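Local coordinates for protein kinase containing Z-DNA binding domains (Danio rerio, PDB 4LB6) that binds left-handed Z-DNA through its N-terminal Zalpha domain and probably acts, through its kinase domain, on the translation initiation factor eIF2alpha, at residues 14-17 / 18-22. Residues are numbered along the deposited sequence; the frame is centred on the assembly and turned at random.
Sequences MRIC and DYLRR
R21, whose backbone N bonds C17 O, carries R22 CG on one face of its guanidinium, offset toward the rim, while D18 OD1 lies at its edge, in plane. R21 NH2 bonds that oxygen at 3.0 Å in a nearly straight line (170°), meeting it from above the carboxylate plane. A bend at chi3 (62°) curls the arginine back toward the acid. The guanidinium of R22 has the carboxyl carbon of D18 and a water at its edge, but the modelled approach to the acid is too short to trust. That water donates to R15 O at 2.7 Å; its link to R22 NH1 is tentative. The ring of Y19 stacks with that of H23. Underneath runs helix 10-23, with i to i+4 bonds such as L20 N to I16 O at 3.0 Å; R15 O thus serves both Y19 N and the water. On the buried side, I16 CG2 and L20 CD1 are in loose apolar contact at 4.4 Å; I16 packs on helix 39-51 and L20 on L69 of the winged helix-turn-helix fold. The helix therefore divides its chemistry: an apolar side for the core, and a charged side where D18 probably offsets the charge of R21, with R22 a nearby second arginine.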
ATOM      1  N   MET A  14      13.432  18.709  14.524  1.00 30.89           N
ATOM      2  CA  MET A  14      12.690  19.949  14.773  1.00 33.60           C
ATOM      3  C   MET A  14      11.474  20.044  13.856  1.00 37.44           C
ATOM      4  O   MET A  14      10.366  20.436  14.289  1.00 31.40           O
ATOM      5  CB  MET A  14      13.609  21.172  14.581  1.00 33.79           C
ATOM      6  CG  MET A  14      12.842  22.487  14.529  1.00 35.98           C
ATOM      7  SD  MET A  14      13.972  23.878  14.359  1.00 45.83           S
ATOM      8  CE  MET A  14      15.169  23.483  15.625  1.00 53.16           C
ATOM      9  N   ARG A  15      11.673  19.696  12.588  1.00 30.39           N
ATOM     10  CA  ARG A  15      10.585  19.795  11.609  1.00 31.05           C
ATOM     11  C   ARG A  15       9.431  18.798  11.902  1.00 28.93           C
ATOM     12  O   ARG A  15       8.253  19.117  11.753  1.00 29.63           O
ATOM     13  CB  ARG A  15      11.125  19.630  10.176  1.00 30.66           C
ATOM     14  CG  ARG A  15      11.842  20.930   9.631  1.00 33.20           C
ATOM     15  CD  ARG A  15      12.421  20.675   8.198  1.00 45.67           C
ATOM     16  NE  ARG A  15      11.338  20.527   7.215  1.00 46.72           N
ATOM     17  CZ  ARG A  15      11.317  19.694   6.159  1.00 44.61           C
ATOM     18  NH1 ARG A  15      12.328  18.859   5.884  1.00 41.31           N
ATOM     19  NH2 ARG A  15      10.246  19.707   5.374  1.00 42.51           N
ATOM     20  N   ILE A  16       9.783  17.618  12.377  1.00 27.13           N
ATOM     21  CA  ILE A  16       8.775  16.651  12.777  1.00 25.95           C
ATOM     22  C   ILE A  16       7.992  17.147  13.988  1.00 27.03           C
ATOM     23  O   ILE A  16       6.752  17.088  14.012  1.00 26.88           O
ATOM     24  CB  ILE A  16       9.420  15.298  13.125  1.00 24.34           C
ATOM     25  CG1 ILE A  16       9.939  14.681  11.810  1.00 23.80           C
ATOM     26  CG2 ILE A  16       8.337  14.319  13.751  1.00 23.55           C
ATOM     27  CD1 ILE A  16      10.888  13.420  11.956  1.00 22.70           C
ATOM     28  N   CYS A  17       8.715  17.666  14.972  1.00 27.18           N
ATOM     29  CA  CYS A  17       8.060  18.083  16.190  1.00 27.93           C
ATOM     30  C   CYS A  17       7.204  19.301  15.892  1.00 34.39           C
ATOM     31  O   CYS A  17       6.149  19.513  16.497  1.00 34.16           O
ATOM     32  CB  CYS A  17       9.081  18.426  17.267  1.00 28.62           C
ATOM     33  SG  CYS A  17       9.815  16.900  17.974  1.00 36.32           S
ATOM     34  N   ASP A  18       7.669  20.110  14.964  1.00 30.91           N
ATOM     35  CA  ASP A  18       6.906  21.314  14.629  1.00 33.13           C
ATOM     36  C   ASP A  18       5.599  20.942  13.904  1.00 33.05           C
ATOM     37  O   ASP A  18       4.557  21.552  14.105  1.00 34.52           O
ATOM     38  CB  ASP A  18       7.767  22.217  13.771  1.00 34.71           C
ATOM     39  CG  ASP A  18       7.065  23.493  13.382  1.00 42.44           C
ATOM     40  OD1 ASP A  18       6.994  24.440  14.190  1.00 39.40           O
ATOM     41  OD2 ASP A  18       6.594  23.523  12.232  1.00 42.55           O
ATOM     42  N   TYR A  19       5.679  19.929  13.049  1.00 31.46           N
ATOM     43  CA  TYR A  19       4.474  19.386  12.433  1.00 31.44           C
ATOM     44  C   TYR A  19       3.443  18.910  13.490  1.00 31.12           C
ATOM     45  O   TYR A  19       2.230  19.277  13.449  1.00 32.60           O
ATOM     46  CB  TYR A  19       4.841  18.263  11.429  1.00 29.96           C
ATOM     47  CG  TYR A  19       3.620  17.757  10.694  1.00 30.50           C
ATOM     48  CD1 TYR A  19       2.795  16.825  11.272  1.00 29.78           C
ATOM     49  CD2 TYR A  19       3.258  18.279   9.468  1.00 35.93           C
ATOM     50  CE1 TYR A  19       1.646  16.406  10.640  1.00 31.19           C
ATOM     51  CE2 TYR A  19       2.101  17.818   8.809  1.00 34.15           C
ATOM     52  CZ  TYR A  19       1.312  16.916   9.423  1.00 32.47           C
ATOM     53  OH  TYR A  19       0.134  16.453   8.822  1.00 37.71           O
ATOM     54  N   LEU A  20       3.927  18.116  14.437  1.00 30.50           N
ATOM     55  CA  LEU A  20       3.074  17.653  15.519  1.00 34.09           C
ATOM     56  C   LEU A  20       2.550  18.826  16.387  1.00 33.16           C
ATOM     57  O   LEU A  20       1.410  18.799  16.824  1.00 38.02           O
ATOM     58  CB  LEU A  20       3.789  16.628  16.373  1.00 32.83           C
ATOM     59  CG  LEU A  20       4.126  15.296  15.653  1.00 28.43           C
ATOM     60  CD1 LEU A  20       4.965  14.433  16.559  1.00 32.78           C
ATOM     61  CD2 LEU A  20       2.904  14.499  15.158  1.00 29.05           C
ATOM     62  N   ARG A  21       3.373  19.831  16.639  1.00 32.35           N
ATOM     63  CA  ARG A  21       2.879  21.000  17.400  1.00 34.28           C
ATOM     64  C   ARG A  21       1.678  21.637  16.730  1.00 36.18           C
ATOM     65  O   ARG A  21       0.699  21.996  17.395  1.00 44.25           O
ATOM     66  CB  ARG A  21       3.961  22.064  17.600  1.00 35.56           C
ATOM     67  CG  ARG A  21       3.460  23.270  18.397  1.00 39.11           C
ATOM     68  CD  ARG A  21       4.575  24.269  18.487  1.00 41.12           C
ATOM     69  NE  ARG A  21       4.957  24.739  17.161  1.00 40.49           N
ATOM     70  CZ  ARG A  21       4.306  25.666  16.476  1.00 42.81           C
ATOM     71  NH1 ARG A  21       3.221  26.264  16.999  1.00 44.69           N
ATOM     72  NH2 ARG A  21       4.744  26.016  15.267  1.00 45.95           N
ATOM     73  N   ARG A  22       1.748  21.791  15.408  1.00 36.56           N
ATOM     74  CA  ARG A  22       0.668  22.449  14.667  1.00 38.86           C
ATOM     75  C   ARG A  22      -0.513  21.536  14.378  1.00 43.05           C
ATOM     76  O   ARG A  22      -1.654  22.003  14.243  1.00 41.03           O
ATOM     77  CB  ARG A  22       1.178  23.009  13.339  1.00 40.54           C
ATOM     78  CG  ARG A  22       2.343  23.995  13.477  1.00 48.67           C
ATOM     79  CD  ARG A  22       2.751  24.584  12.123  1.00 57.46           C
ATOM     80  NE  ARG A  22       2.654  23.600  11.036  1.00 65.77           N
ATOM     81  CZ  ARG A  22       3.669  22.846  10.612  1.00 67.97           C
ATOM     82  NH1 ARG A  22       4.852  22.961  11.182  1.00 70.53           N
ATOM     83  NH2 ARG A  22       3.508  21.972   9.623  1.00 65.53           N
TER
HETATM   84  O   HOH W   1       7.374  21.258  10.297  1.00 35.56           O